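Local coordinates for protein UDP-N-acetylglucosamine 4,6-dehydratase (Vibrio fischeri, PDB 3PVZ) that binds NAD and probably acts as a lyase that removes water from UDP-N-acetylglucosamine, at residues 24-29 / 56-61; 137-142 / 363-368; 183-188 / 356-361; 248-253 / 334-339. All coordinates share one frame; numbering follows the deposited sequence.

How the interactions relate
Interactions 1 and 4 form one cluster and interactions 2 and 3 another. In the first, whose centres are 16 Å apart, helix 19-34, which supplies 24-29 to interaction 1, also packs on F250 of interaction 4 through N25, E28 and L29, with L29 CD2 3.6 Å from F250 CE2. In the second, both contacts use helix 351-367, their centres are 12 Å apart, and V142 CG1 sits 3.5 Å from F185 CD2. Interactions 1 and 2 lie on opposite sides of the chain's centre, 39 Å apart between centres. Interaction 2 comes close to the cofactor: V140 touches NAD, and the side chain of D139 is about 8 Å from it. Interactions 1 and 4 lie away from the NAD-binding residues.

Interaction 1 (24-29 / 56-61); sequences ANEKEL and FKRNPQ
The guanidinium of R58 has a methyl group of L29 over one face and the carboxylate of E26 along an edge. L29 CD1 stands 4.0 Å from R58 NE on that face, and L29 CB is equally near the R58 CD methylene. At the edge the two flat groups are almost coplanar, their planes 19° apart, and the grip is side-on: R58 NE and NH2 each take one oxygen of E26. The bond from R58 NH2 to E26 OE1 is 2.7 Å long, nearly straight at 169°, and lies in the guanidinium plane. Its companion from R58 NE to E26 OE2 is as short but more bent, at 149°, with the oxygen tilted somewhat from that plane. Both oxygens receive their hydrogens on syn lone pairs, the usual pattern of a bidentate salt bridge. The R58 chain runs out extended from CG to NE, whereas E26 bends at its second torsion and so brings its acid round to meet it. Two bonds fix the rotation of the buried guanidinium, and R58 NH1 pairs with E54, so the guanidinium lies between two carboxylates. E26 OE2 also receives a bond from Q30 NE2. The type I turn from F56 to N59, closed by N59 N to F56 O, sets R58 at the exit of helix 46-56. That helix follows the glycine-rich NAD-binding turn, and the loop passes on to strand 62-66, so the bridge ties helix 19-34, just ahead of the first strand, 37-41, to the beta-alpha-beta crossover of a Rossmann fold.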
loop_
_atom_site.group_PDB
_atom_site.type_symbol
_atom_site.label_atom_id
_atom_site.label_comp_id
_atom_site.label_asym_id
_atom_site.label_seq_id
_atom_site.Cartn_x
_atom_site.Cartn_y
_atom_site.Cartn_z
ATOM N N ALA A 24 17.255 29.168 9.357
ATOM C CA ALA A 24 18.704 29.373 9.385
ATOM C C ALA A 24 19.452 28.679 8.225
ATOM O O ALA A 24 20.524 29.118 7.843
ATOM C CB ALA A 24 19.266 28.900 10.740
ATOM N N ASN A 25 18.892 27.607 7.664
ATOM C CA ASN A 25 19.585 26.803 6.644
ATOM C C ASN A 25 18.909 26.845 5.283
ATOM O O ASN A 25 19.303 26.115 4.373
ATOM C CB ASN A 25 19.691 25.366 7.149
ATOM C CG ASN A 25 20.712 25.250 8.263
ATOM O OD1 ASN A 25 21.912 25.333 8.002
ATOM N ND2 ASN A 25 20.250 25.127 9.503
ATOM N N GLU A 26 17.889 27.683 5.160
ATOM C CA GLU A 26 17.034 27.715 3.981
ATOM C C GLU A 26 17.846 28.007 2.743
ATOM O O GLU A 26 17.656 27.364 1.737
ATOM C CB GLU A 26 15.924 28.776 4.121
ATOM C CG GLU A 26 14.834 28.716 3.026
ATOM C CD GLU A 26 14.254 27.295 2.804
ATOM O OE1 GLU A 26 13.753 26.687 3.774
ATOM O OE2 GLU A 26 14.332 26.768 1.665
ATOM N N LYS A 27 18.776 28.950 2.833
ATOM C CA LYS A 27 19.477 29.399 1.664
ATOM C C LYS A 27 20.324 28.245 1.150
ATOM O O LYS A 27 20.387 27.999 -0.062
ATOM C CB LYS A 27 20.348 30.607 1.987
ATOM C CG LYS A 27 20.994 31.261 0.750
ATOM C CD LYS A 27 20.309 32.583 0.373
ATOM C CE LYS A 27 21.250 33.548 -0.395
ATOM N NZ LYS A 27 20.905 35.005 -0.061
ATOM N N GLU A 28 20.973 27.551 2.075
ATOM C CA GLU A 28 21.859 26.433 1.707
ATOM C C GLU A 28 21.033 25.258 1.255
ATOM O O GLU A 28 21.412 24.593 0.309
ATOM C CB GLU A 28 22.766 26.012 2.839
ATOM C CG GLU A 28 23.667 24.855 2.496
ATOM C CD GLU A 28 24.834 24.736 3.467
ATOM O OE1 GLU A 28 24.729 25.169 4.644
ATOM O OE2 GLU A 28 25.855 24.232 3.031
ATOM N N LEU A 29 19.871 25.041 1.871
ATOM C CA LEU A 29 18.971 23.991 1.383
ATOM C C LEU A 29 18.621 24.222 -0.111
ATOM O O LEU A 29 18.651 23.291 -0.949
ATOM C CB LEU A 29 17.697 23.958 2.201
ATOM C CG LEU A 29 17.752 23.230 3.545
ATOM C CD1 LEU A 29 16.483 23.527 4.353
ATOM C CD2 LEU A 29 17.912 21.755 3.361
ATOM N N PHE A 56 10.502 19.140 -3.564
ATOM C CA PHE A 56 9.889 19.748 -4.723
ATOM C C PHE A 56 9.788 21.290 -4.637
ATOM O O PHE A 56 10.029 21.983 -5.618
ATOM C CB PHE A 56 8.495 19.152 -4.935
ATOM C CG PHE A 56 7.895 19.516 -6.255
ATOM C CD1 PHE A 56 7.246 20.706 -6.410
ATOM C CD2 PHE A 56 8.022 18.687 -7.349
ATOM C CE1 PHE A 56 6.716 21.066 -7.629
ATOM C CE2 PHE A 56 7.460 19.038 -8.591
ATOM C CZ PHE A 56 6.803 20.248 -8.704
ATOM N N LYS A 57 9.409 21.815 -3.483
ATOM C CA LYS A 57 9.172 23.251 -3.320
ATOM C C LYS A 57 10.483 24.039 -3.370
ATOM O O LYS A 57 10.461 25.267 -3.493
ATOM C CB LYS A 57 8.432 23.514 -1.987
ATOM C CG LYS A 57 9.203 23.223 -0.716
ATOM C CD LYS A 57 8.530 23.783 0.571
ATOM C CE LYS A 57 7.542 22.813 1.192
ATOM N NZ LYS A 57 7.099 23.219 2.622
ATOM N N ARG A 58 11.616 23.340 -3.238
ATOM C CA ARG A 58 12.938 23.976 -3.336
ATOM C C ARG A 58 13.603 23.756 -4.711
ATOM O O ARG A 58 14.842 23.888 -4.862
ATOM C CB ARG A 58 13.822 23.435 -2.232
ATOM C CG ARG A 58 13.348 23.979 -0.845
ATOM C CD ARG A 58 14.179 23.489 0.254
ATOM N NE ARG A 58 13.777 24.088 1.519
ATOM C CZ ARG A 58 12.849 23.584 2.362
ATOM N NH1 ARG A 58 12.188 22.446 2.102
ATOM N NH2 ARG A 58 12.560 24.234 3.482
ATOM N N ASN A 59 12.762 23.372 -5.678
ATOM C CA ASN A 59 13.063 23.393 -7.107
ATOM C C ASN A 59 14.269 22.539 -7.519
ATOM O O ASN A 59 15.248 23.071 -7.983
ATOM C CB ASN A 59 13.255 24.835 -7.546
ATOM C CG ASN A 59 13.480 24.967 -9.020
ATOM O OD1 ASN A 59 12.856 24.260 -9.819
ATOM N ND2 ASN A 59 14.454 25.805 -9.397
ATOM N N PRO A 60 14.186 21.225 -7.330
ATOM C CA PRO A 60 15.274 20.288 -7.518
ATOM C C PRO A 60 15.600 20.012 -9.001
ATOM O O PRO A 60 14.697 20.070 -9.852
ATOM C CB PRO A 60 14.724 19.008 -6.960
ATOM C CG PRO A 60 13.255 19.076 -7.226
ATOM C CD PRO A 60 12.913 20.537 -7.017
ATOM N N GLN A 61 16.844 19.591 -9.279
ATOM C CA GLN A 61 17.267 19.358 -10.663
ATOM C C GLN A 61 16.543 18.129 -11.171
ATOM O O GLN A 61 16.097 18.045 -12.315
ATOM C CB GLN A 61 18.765 19.156 -10.709
ATOM C CG GLN A 61 19.634 19.984 -11.593
ATOM C CD GLN A 61 21.095 19.496 -11.414
ATOM O OE1 GLN A 61 21.260 18.356 -11.284
ATOM N NE2 GLN A 61 22.086 20.359 -11.357
#

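Interaction 2 (137-142 / 363-368); sequences MIDVNV and QMKTDR
K365 NZ meets D139 OD1 in a salt bridge modelled at 2.5 Å, the sole touching pair between these two segments. It spans two helices of the Rossmann-type fold of what is probably an extended SDR enzyme: 131-154, which flanks the NAD pocket and contributes V140 to it, and 351-367, near the C-terminal end of the chain. The backbones stay far apart, with the CA atoms of D139 and K365 10.9 Å from each other, and the lysine covers most of that gap with a chain extended beyond CG. The two side chains come from opposite directions. NZ approaches OD1 on its syn side, 22° out of the carboxylate plane, while D139 OD2 lies further off, at 3.2 Å from K365 NZ. K365 CE follows behind, 3.4 Å from D139 OD1. D139 opens the wider pi-type turn 139-142. E102 of the second subunit brings a like charge close to D139 OD2, and the ammonium of K365 would probably ease that repulsion. R368 of the same segment as the lysine packs on I101 of that subunit, so the bridge stands at the subunit interface. Nearby, I138 and M364, the latter a selenomethionine, both pack on helix 372-382. Within the lysine's own helix, Q363 NE2 donates to D367 OD1 at 2.9 Å, and beyond the last turn, where R368 takes a positive phi, R368 NH1 bends back to K365 O at 3.2 Å.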
loop_
_atom_site.group_PDB
_atom_site.type_symbol
_atom_site.label_atom_id
_atom_site.label_comp_id
_atom_site.label_asym_id
_atom_site.label_seq_id
_atom_site.Cartn_x
_atom_site.Cartn_y
_atom_site.Cartn_z
HETATM N N MSE A 137 8.170 -8.516 5.377
HETATM C CA MSE A 137 8.637 -7.392 6.175
HETATM C C MSE A 137 10.144 -7.430 6.222
HETATM O O MSE A 137 10.792 -6.419 6.214
HETATM C CB MSE A 137 8.012 -7.487 7.614
HETATM C CG MSE A 137 8.860 -6.933 8.743
HETATM SE SE MSE A 137 8.061 -7.095 10.532
HETATM C CE MSE A 137 7.003 -5.441 10.167
ATOM N N ILE A 138 10.702 -8.624 6.288
ATOM C CA ILE A 138 12.153 -8.781 6.261
ATOM C C ILE A 138 12.695 -8.362 4.885
ATOM O O ILE A 138 13.745 -7.721 4.813
ATOM C CB ILE A 138 12.584 -10.229 6.556
ATOM C CG1 ILE A 138 12.377 -10.566 8.030
ATOM C CG2 ILE A 138 14.041 -10.435 6.188
ATOM C CD1 ILE A 138 12.385 -12.047 8.259
ATOM N N ASP A 139 11.970 -8.699 3.821
ATOM C CA ASP A 139 12.414 -8.401 2.450
ATOM C C ASP A 139 12.360 -6.916 2.194
ATOM O O ASP A 139 13.338 -6.325 1.662
ATOM C CB ASP A 139 11.562 -9.123 1.385
ATOM C CG ASP A 139 11.997 -10.556 1.153
ATOM O OD1 ASP A 139 13.160 -10.878 1.485
ATOM O OD2 ASP A 139 11.174 -11.373 0.635
ATOM N N VAL A 140 11.234 -6.310 2.592
ATOM C CA VAL A 140 11.038 -4.864 2.434
ATOM C C VAL A 140 11.927 -4.067 3.394
ATOM O O VAL A 140 12.527 -3.076 2.981
ATOM C CB VAL A 140 9.589 -4.443 2.627
ATOM C CG1 VAL A 140 9.496 -2.896 2.632
ATOM C CG2 VAL A 140 8.688 -5.040 1.550
ATOM N N ASN A 141 12.040 -4.477 4.666
ATOM C CA ASN A 141 12.723 -3.608 5.588
ATOM C C ASN A 141 14.233 -3.899 5.563
ATOM O O ASN A 141 14.992 -2.972 5.718
ATOM C CB ASN A 141 12.214 -3.698 7.041
ATOM C CG ASN A 141 10.764 -3.257 7.239
ATOM O OD1 ASN A 141 10.108 -2.634 6.379
ATOM N ND2 ASN A 141 10.246 -3.597 8.428
ATOM N N VAL A 142 14.670 -5.144 5.381
ATOM C CA VAL A 142 16.130 -5.451 5.397
ATOM C C VAL A 142 16.746 -5.509 3.977
ATOM O O VAL A 142 17.547 -4.636 3.595
ATOM C CB VAL A 142 16.426 -6.748 6.173
ATOM C CG1 VAL A 142 17.937 -7.002 6.311
ATOM C CG2 VAL A 142 15.747 -6.699 7.572
ATOM N N GLN A 363 17.635 -19.821 2.174
ATOM C CA GLN A 363 17.281 -21.246 2.204
ATOM C C GLN A 363 15.827 -21.460 2.593
ATOM O O GLN A 363 15.202 -22.391 2.124
ATOM C CB GLN A 363 18.198 -22.061 3.147
ATOM C CG GLN A 363 18.084 -23.621 2.975
ATOM C CD GLN A 363 18.659 -24.153 1.624
ATOM O OE1 GLN A 363 19.838 -23.938 1.309
ATOM N NE2 GLN A 363 17.820 -24.848 0.837
HETATM N N MSE A 364 15.277 -20.633 3.467
HETATM C CA MSE A 364 13.854 -20.708 3.700
HETATM C C MSE A 364 13.121 -20.438 2.380
HETATM O O MSE A 364 12.167 -21.112 2.049
HETATM C CB MSE A 364 13.422 -19.709 4.764
HETATM C CG MSE A 364 13.813 -20.089 6.181
HETATM SE SE MSE A 364 13.242 -18.712 7.442
HETATM C CE MSE A 364 14.934 -18.521 8.427
ATOM N N LYS A 365 13.576 -19.453 1.624
ATOM C CA LYS A 365 12.941 -19.125 0.343
ATOM C C LYS A 365 13.090 -20.228 -0.712
ATOM O O LYS A 365 12.241 -20.373 -1.578
ATOM C CB LYS A 365 13.495 -17.831 -0.208
ATOM C CG LYS A 365 13.031 -16.598 0.556
ATOM C CD LYS A 365 13.658 -15.400 -0.015
ATOM C CE LYS A 365 13.411 -14.162 0.828
ATOM N NZ LYS A 365 13.926 -12.904 0.152
ATOM N N THR A 366 14.172 -20.983 -0.634
ATOM C CA THR A 366 14.446 -22.052 -1.572
ATOM C C THR A 366 13.530 -23.202 -1.247
ATOM O O THR A 366 12.929 -23.778 -2.146
ATOM C CB THR A 366 15.910 -22.495 -1.494
ATOM O OG1 THR A 366 16.730 -21.458 -2.040
ATOM C CG2 THR A 366 16.153 -23.809 -2.263
ATOM N N ASP A 367 13.396 -23.496 0.043
ATOM C CA ASP A 367 12.547 -24.574 0.507
ATOM C C ASP A 367 11.054 -24.315 0.257
ATOM O O ASP A 367 10.238 -25.241 0.317
ATOM C CB ASP A 367 12.806 -24.843 1.998
ATOM C CG ASP A 367 14.272 -25.202 2.292
ATOM O OD1 ASP A 367 15.014 -25.535 1.345
ATOM O OD2 ASP A 367 14.685 -25.133 3.470
ATOM N N ARG A 368 10.714 -23.066 -0.039
ATOM C CA ARG A 368 9.344 -22.620 -0.304
ATOM C C ARG A 368 8.464 -22.828 0.902
ATOM O O ARG A 368 7.240 -22.838 0.786
ATOM C CB ARG A 368 8.696 -23.298 -1.531
ATOM C CG ARG A 368 9.521 -23.412 -2.824
ATOM C CD ARG A 368 10.201 -22.154 -3.242
ATOM N NE ARG A 368 9.596 -21.474 -4.394
ATOM C CZ ARG A 368 10.164 -20.427 -5.005
ATOM N NH1 ARG A 368 11.349 -19.984 -4.583
ATOM N NH2 ARG A 368 9.573 -19.835 -6.051
#

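Interaction 3 (183-188 / 356-361); sequences EMFLMR and LFEQKI
The apolar part of this contact is a meeting of two phenylalanine rings: F185 CE2 and CZ each come within 4.0 Å of F357 CD2. The side chains slant across one another. One face of the F357 ring is covered by I361 CG1 of its own helix, which sits 3.9 Å above the centre. F143 also meets this ring, with the planes at about 25°. An acid-aromatic approach comes next. E358 OE2 lies in the plane of the F185 ring, 3.5 Å from CE1 at its edge, where the ring hydrogens carry slight positive charge; E358 CG is within 4.2 Å of F185 CZ. The helices concerned, 174-189 and 351-367, run closer to antiparallel than parallel, at 126°; with axes 13.1 Å apart, they meet through large side chains. Helix 131-154 lies against both, V142 and D146 touching F185 and F143 reaching E358. Helices 174-189 and 131-154 belong to the Rossmann-type fold, and 351-367 is a helix of the C-terminal part of the chain. The charged part is looser. R188 NH1 points to E358 OE2 at 3.3 Å through a weak, bent hydrogen bond of a salt bridge, the oxygen in the guanidinium plane but the guanidinium and carboxylate planes 42° apart. The arginine's firmer partner is Q351, whose OE1 takes a bond from R188 NH2.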
loop_
_atom_site.group_PDB
_atom_site.type_symbol
_atom_site.label_atom_id
_atom_site.label_comp_id
_atom_site.label_asym_id
_atom_site.label_seq_id
_atom_site.Cartn_x
_atom_site.Cartn_y
_atom_site.Cartn_z
ATOM N N GLU A 183 19.679 -1.993 10.534
ATOM C CA GLU A 183 20.753 -1.106 11.023
ATOM C C GLU A 183 22.135 -1.790 10.966
ATOM O O GLU A 183 23.144 -1.156 10.650
ATOM C CB GLU A 183 20.456 -0.685 12.468
ATOM C CG GLU A 183 21.471 0.277 13.089
ATOM C CD GLU A 183 21.165 0.662 14.549
ATOM O OE1 GLU A 183 20.617 -0.167 15.315
ATOM O OE2 GLU A 183 21.519 1.802 14.937
HETATM N N MSE A 184 22.182 -3.071 11.237
HETATM C CA MSE A 184 23.447 -3.831 11.104
HETATM C C MSE A 184 23.924 -3.804 9.638
HETATM O O MSE A 184 25.094 -3.514 9.347
HETATM C CB MSE A 184 23.251 -5.275 11.532
HETATM C CG MSE A 184 22.888 -5.452 12.979
HETATM SE SE MSE A 184 22.516 -7.325 13.399
HETATM C CE MSE A 184 21.980 -7.144 15.249
ATOM N N PHE A 185 23.001 -4.070 8.717
ATOM C CA PHE A 185 23.319 -4.032 7.291
ATOM C C PHE A 185 23.725 -2.642 6.875
ATOM O O PHE A 185 24.599 -2.491 6.033
ATOM C CB PHE A 185 22.145 -4.542 6.409
ATOM C CG PHE A 185 22.026 -6.041 6.366
ATOM C CD1 PHE A 185 22.715 -6.772 5.422
ATOM C CD2 PHE A 185 21.297 -6.714 7.333
ATOM C CE1 PHE A 185 22.644 -8.166 5.399
ATOM C CE2 PHE A 185 21.214 -8.094 7.345
ATOM C CZ PHE A 185 21.879 -8.837 6.362
ATOM N N LEU A 186 23.036 -1.643 7.418
ATOM C CA LEU A 186 23.322 -0.230 7.177
ATOM C C LEU A 186 24.747 0.120 7.671
ATOM O O LEU A 186 25.456 0.858 7.059
ATOM C CB LEU A 186 22.362 0.632 7.973
ATOM C CG LEU A 186 21.215 1.397 7.354
ATOM C CD1 LEU A 186 20.340 0.508 6.511
ATOM C CD2 LEU A 186 20.414 2.128 8.476
HETATM N N MSE A 187 25.120 -0.385 8.829
HETATM C CA MSE A 187 26.427 -0.096 9.357
HETATM C C MSE A 187 27.478 -0.646 8.406
HETATM O O MSE A 187 28.477 0.006 8.212
HETATM C CB MSE A 187 26.619 -0.627 10.788
HETATM C CG MSE A 187 25.904 0.138 11.903
HETATM SE SE MSE A 187 25.953 2.125 11.870
HETATM C CE MSE A 187 24.232 2.467 10.941
ATOM N N ARG A 188 27.268 -1.819 7.807
ATOM C CA ARG A 188 28.260 -2.368 6.880
ATOM C C ARG A 188 28.365 -1.485 5.665
ATOM O O ARG A 188 29.474 -1.186 5.215
ATOM C CB ARG A 188 27.927 -3.772 6.420
ATOM C CG ARG A 188 28.863 -4.286 5.354
ATOM C CD ARG A 188 28.797 -5.820 5.201
ATOM N NE ARG A 188 27.545 -6.238 4.574
ATOM C CZ ARG A 188 27.230 -7.494 4.307
ATOM N NH1 ARG A 188 26.071 -7.767 3.743
ATOM N NH2 ARG A 188 28.063 -8.492 4.629
ATOM N N LEU A 356 25.111 -15.216 7.821
ATOM C CA LEU A 356 24.180 -16.211 8.370
ATOM C C LEU A 356 22.743 -15.876 7.992
ATOM O O LEU A 356 22.011 -16.729 7.487
ATOM C CB LEU A 356 24.294 -16.271 9.900
ATOM C CG LEU A 356 23.445 -17.275 10.677
ATOM C CD1 LEU A 356 23.815 -18.683 10.323
ATOM C CD2 LEU A 356 23.610 -17.098 12.175
ATOM N N PHE A 357 22.371 -14.616 8.225
ATOM C CA PHE A 357 21.018 -14.143 8.000
ATOM C C PHE A 357 20.685 -14.284 6.517
ATOM O O PHE A 357 19.659 -14.822 6.171
ATOM C CB PHE A 357 20.895 -12.689 8.482
ATOM C CG PHE A 357 19.487 -12.155 8.503
ATOM C CD1 PHE A 357 18.646 -12.430 9.567
ATOM C CD2 PHE A 357 19.011 -11.385 7.475
ATOM C CE1 PHE A 357 17.352 -11.937 9.601
ATOM C CE2 PHE A 357 17.709 -10.899 7.499
ATOM C CZ PHE A 357 16.882 -11.194 8.577
ATOM N N GLU A 358 21.568 -13.830 5.642
ATOM C CA GLU A 358 21.330 -13.992 4.201
ATOM C C GLU A 358 21.268 -15.470 3.809
ATOM O O GLU A 358 20.483 -15.844 2.970
ATOM C CB GLU A 358 22.412 -13.323 3.375
ATOM C CG GLU A 358 22.481 -11.812 3.500
ATOM C CD GLU A 358 23.830 -11.242 3.041
ATOM O OE1 GLU A 358 24.826 -12.016 3.051
ATOM O OE2 GLU A 358 23.887 -10.032 2.673
ATOM N N GLN A 359 22.090 -16.307 4.424
ATOM C CA GLN A 359 22.127 -17.722 4.077
ATOM C C GLN A 359 20.863 -18.449 4.535
ATOM O O GLN A 359 20.225 -19.122 3.740
ATOM C CB GLN A 359 23.390 -18.402 4.649
ATOM C CG GLN A 359 23.548 -19.856 4.222
ATOM C CD GLN A 359 24.620 -20.611 5.005
ATOM O OE1 GLN A 359 24.984 -20.237 6.135
ATOM N NE2 GLN A 359 25.129 -21.694 4.403
ATOM N N LYS A 360 20.517 -18.309 5.810
ATOM C CA LYS A 360 19.301 -18.908 6.378
ATOM C C LYS A 360 17.986 -18.370 5.781
ATOM O O LYS A 360 17.043 -19.124 5.614
ATOM C CB LYS A 360 19.264 -18.722 7.897
ATOM C CG LYS A 360 20.308 -19.510 8.632
ATOM C CD LYS A 360 19.822 -20.897 8.962
ATOM C CE LYS A 360 20.941 -21.765 9.535
ATOM N NZ LYS A 360 22.119 -21.869 8.599
ATOM N N ILE A 361 17.899 -17.071 5.494
ATOM C CA ILE A 361 16.688 -16.545 4.857
ATOM C C ILE A 361 16.575 -17.083 3.429
ATOM O O ILE A 361 15.503 -17.568 3.047
ATOM C CB ILE A 361 16.615 -15.013 4.848
ATOM C CG1 ILE A 361 16.394 -14.472 6.261
ATOM C CG2 ILE A 361 15.457 -14.543 3.957
ATOM C CD1 ILE A 361 14.948 -14.578 6.745
#

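Interaction 4 (248-253 / 334-339); sequences CIFGEN and MARFDN
The C-terminal end of helix 237-250 is met by the loop 334-339 that joins strands 332-333 and 340-344. R336 reaches across with a chain extended from CG to NE and holds the carbonyl oxygen of F250, just before G251 leaves helical geometry. R336 NH1 donates to F250 O at 2.9 Å (141°), approaching tilted out of the carbonyl plane; R336 NH2 adds a longer, weak bond to the same oxygen at 3.4 Å. A positive group there should suit the partial negative charge of a helix C-terminus. E252 is drawn in through water: the water donates to E252 OE2 (3.0 Å) and accepts from R336 NH1 (2.6 Å), while the carboxylate itself lies well out of the guanidinium plane. Two rings complete the contact. The plane of the F250 ring stands at 89° to the guanidinium, and F250 CB comes to the edge of the F337 ring, near its plane, 4.1 Å from CZ. F337 CZ also sits over one face of the R336 guanidinium, toward its rim, 3.7 Å above the plane. Around the contact, F250 packs against helix 19-34, F337 touches D21 of that helix, and both R336 and F337 rest on I342 of strand 340-344.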
loop_
_atom_site.group_PDB
_atom_site.type_symbol
_atom_site.label_atom_id
_atom_site.label_comp_id
_atom_site.label_asym_id
_atom_site.label_seq_id
_atom_site.Cartn_x
_atom_site.Cartn_y
_atom_site.Cartn_z
ATOM N N CYS A 248 19.031 14.216 5.540
ATOM C CA CYS A 248 19.521 14.005 4.160
ATOM C C CYS A 248 20.656 14.924 3.713
ATOM O O CYS A 248 21.688 14.452 3.248
ATOM C CB CYS A 248 18.393 14.125 3.110
ATOM S SG CYS A 248 18.970 13.528 1.510
ATOM N N ILE A 249 20.425 16.230 3.771
ATOM C CA ILE A 249 21.366 17.184 3.243
ATOM C C ILE A 249 22.517 17.444 4.223
ATOM O O ILE A 249 23.661 17.463 3.814
ATOM C CB ILE A 249 20.725 18.550 3.009
ATOM C CG1 ILE A 249 19.527 18.462 2.056
ATOM C CG2 ILE A 249 21.835 19.568 2.534
ATOM C CD1 ILE A 249 19.813 17.910 0.709
ATOM N N PHE A 250 22.207 17.601 5.505
ATOM C CA PHE A 250 23.198 17.974 6.541
ATOM C C PHE A 250 23.731 16.837 7.430
ATOM O O PHE A 250 24.692 17.033 8.145
ATOM C CB PHE A 250 22.616 19.087 7.438
ATOM C CG PHE A 250 22.298 20.365 6.676
ATOM C CD1 PHE A 250 23.320 21.179 6.219
ATOM C CD2 PHE A 250 20.999 20.715 6.392
ATOM C CE1 PHE A 250 23.064 22.351 5.506
ATOM C CE2 PHE A 250 20.696 21.927 5.675
ATOM C CZ PHE A 250 21.717 22.726 5.221
ATOM N N GLY A 251 23.123 15.669 7.396
ATOM C CA GLY A 251 23.593 14.565 8.204
ATOM C C GLY A 251 24.970 14.048 7.766
ATOM O O GLY A 251 25.251 13.895 6.551
ATOM N N GLU A 252 25.829 13.769 8.748
ATOM C CA GLU A 252 27.067 13.113 8.438
ATOM C C GLU A 252 26.866 11.618 8.481
ATOM O O GLU A 252 25.893 11.142 9.049
ATOM C CB GLU A 252 28.157 13.543 9.416
ATOM C CG GLU A 252 28.471 15.005 9.294
ATOM C CD GLU A 252 29.587 15.404 10.222
ATOM O OE1 GLU A 252 30.748 15.065 9.906
ATOM O OE2 GLU A 252 29.297 16.031 11.258
ATOM N N ASN A 253 27.804 10.880 7.891
ATOM C CA ASN A 253 27.793 9.406 7.964
ATOM C C ASN A 253 27.515 8.964 9.382
ATOM O O ASN A 253 28.254 9.305 10.268
ATOM C CB ASN A 253 29.111 8.756 7.467
ATOM C CG ASN A 253 28.923 7.262 7.078
ATOM O OD1 ASN A 253 27.793 6.796 6.869
ATOM N ND2 ASN A 253 30.028 6.526 6.947
HETATM N N MSE A 334 24.117 17.950 20.606
HETATM C CA MSE A 334 22.978 18.840 20.846
HETATM C C MSE A 334 23.310 20.301 20.558
HETATM O O MSE A 334 22.434 21.170 20.674
HETATM C CB MSE A 334 22.479 18.718 22.296
HETATM C CG MSE A 334 22.122 17.297 22.732
HETATM SE SE MSE A 334 20.791 16.443 21.575
HETATM C CE MSE A 334 19.231 16.769 22.706
ATOM N N ALA A 335 24.558 20.547 20.151
ATOM C CA ALA A 335 25.069 21.902 19.862
ATOM C C ALA A 335 24.840 22.388 18.432
ATOM O O ALA A 335 24.635 23.576 18.217
ATOM C CB ALA A 335 26.574 21.978 20.191
ATOM N N ARG A 336 24.884 21.491 17.456
ATOM C CA ARG A 336 24.841 21.895 16.043
ATOM C C ARG A 336 23.541 22.589 15.632
ATOM O O ARG A 336 23.552 23.544 14.874
ATOM C CB ARG A 336 25.097 20.686 15.151
ATOM C CG ARG A 336 25.060 21.015 13.693
ATOM C CD ARG A 336 25.645 19.910 12.855
ATOM N NE ARG A 336 25.697 20.319 11.459
ATOM C CZ ARG A 336 25.759 19.509 10.414
ATOM N NH1 ARG A 336 25.756 18.193 10.531
ATOM N NH2 ARG A 336 25.822 20.036 9.233
ATOM N N PHE A 337 22.418 22.095 16.111
ATOM C CA PHE A 337 21.142 22.687 15.762
ATOM C C PHE A 337 20.384 23.069 17.033
ATOM O O PHE A 337 20.573 22.470 18.082
ATOM C CB PHE A 337 20.300 21.723 14.920
ATOM C CG PHE A 337 20.904 21.389 13.587
ATOM C CD1 PHE A 337 20.973 22.346 12.589
ATOM C CD2 PHE A 337 21.404 20.107 13.327
ATOM C CE1 PHE A 337 21.541 22.042 11.374
ATOM C CE2 PHE A 337 21.942 19.786 12.096
ATOM C CZ PHE A 337 22.012 20.749 11.118
ATOM N N ASP A 338 19.503 24.049 16.898
ATOM C CA ASP A 338 18.646 24.498 17.979
ATOM C C ASP A 338 17.516 23.529 18.284
ATOM O O ASP A 338 17.278 23.223 19.455
ATOM C CB ASP A 338 18.082 25.902 17.679
ATOM C CG ASP A 338 19.135 27.014 17.878
ATOM O OD1 ASP A 338 20.274 26.721 18.353
ATOM O OD2 ASP A 338 18.837 28.184 17.556
ATOM N N ASN A 339 16.849 23.043 17.235
ATOM C CA ASN A 339 15.618 22.217 17.351
ATOM C C ASN A 339 15.850 20.712 17.121
ATOM O O ASN A 339 15.007 19.909 17.470
ATOM C CB ASN A 339 14.563 22.687 16.336
ATOM C CG ASN A 339 14.443 24.236 16.246
ATOM O OD1 ASN A 339 14.546 24.830 15.140
ATOM N ND2 ASN A 339 14.174 24.881 17.398
HETATM O O HOH W 1 26.542 16.415 12.271
#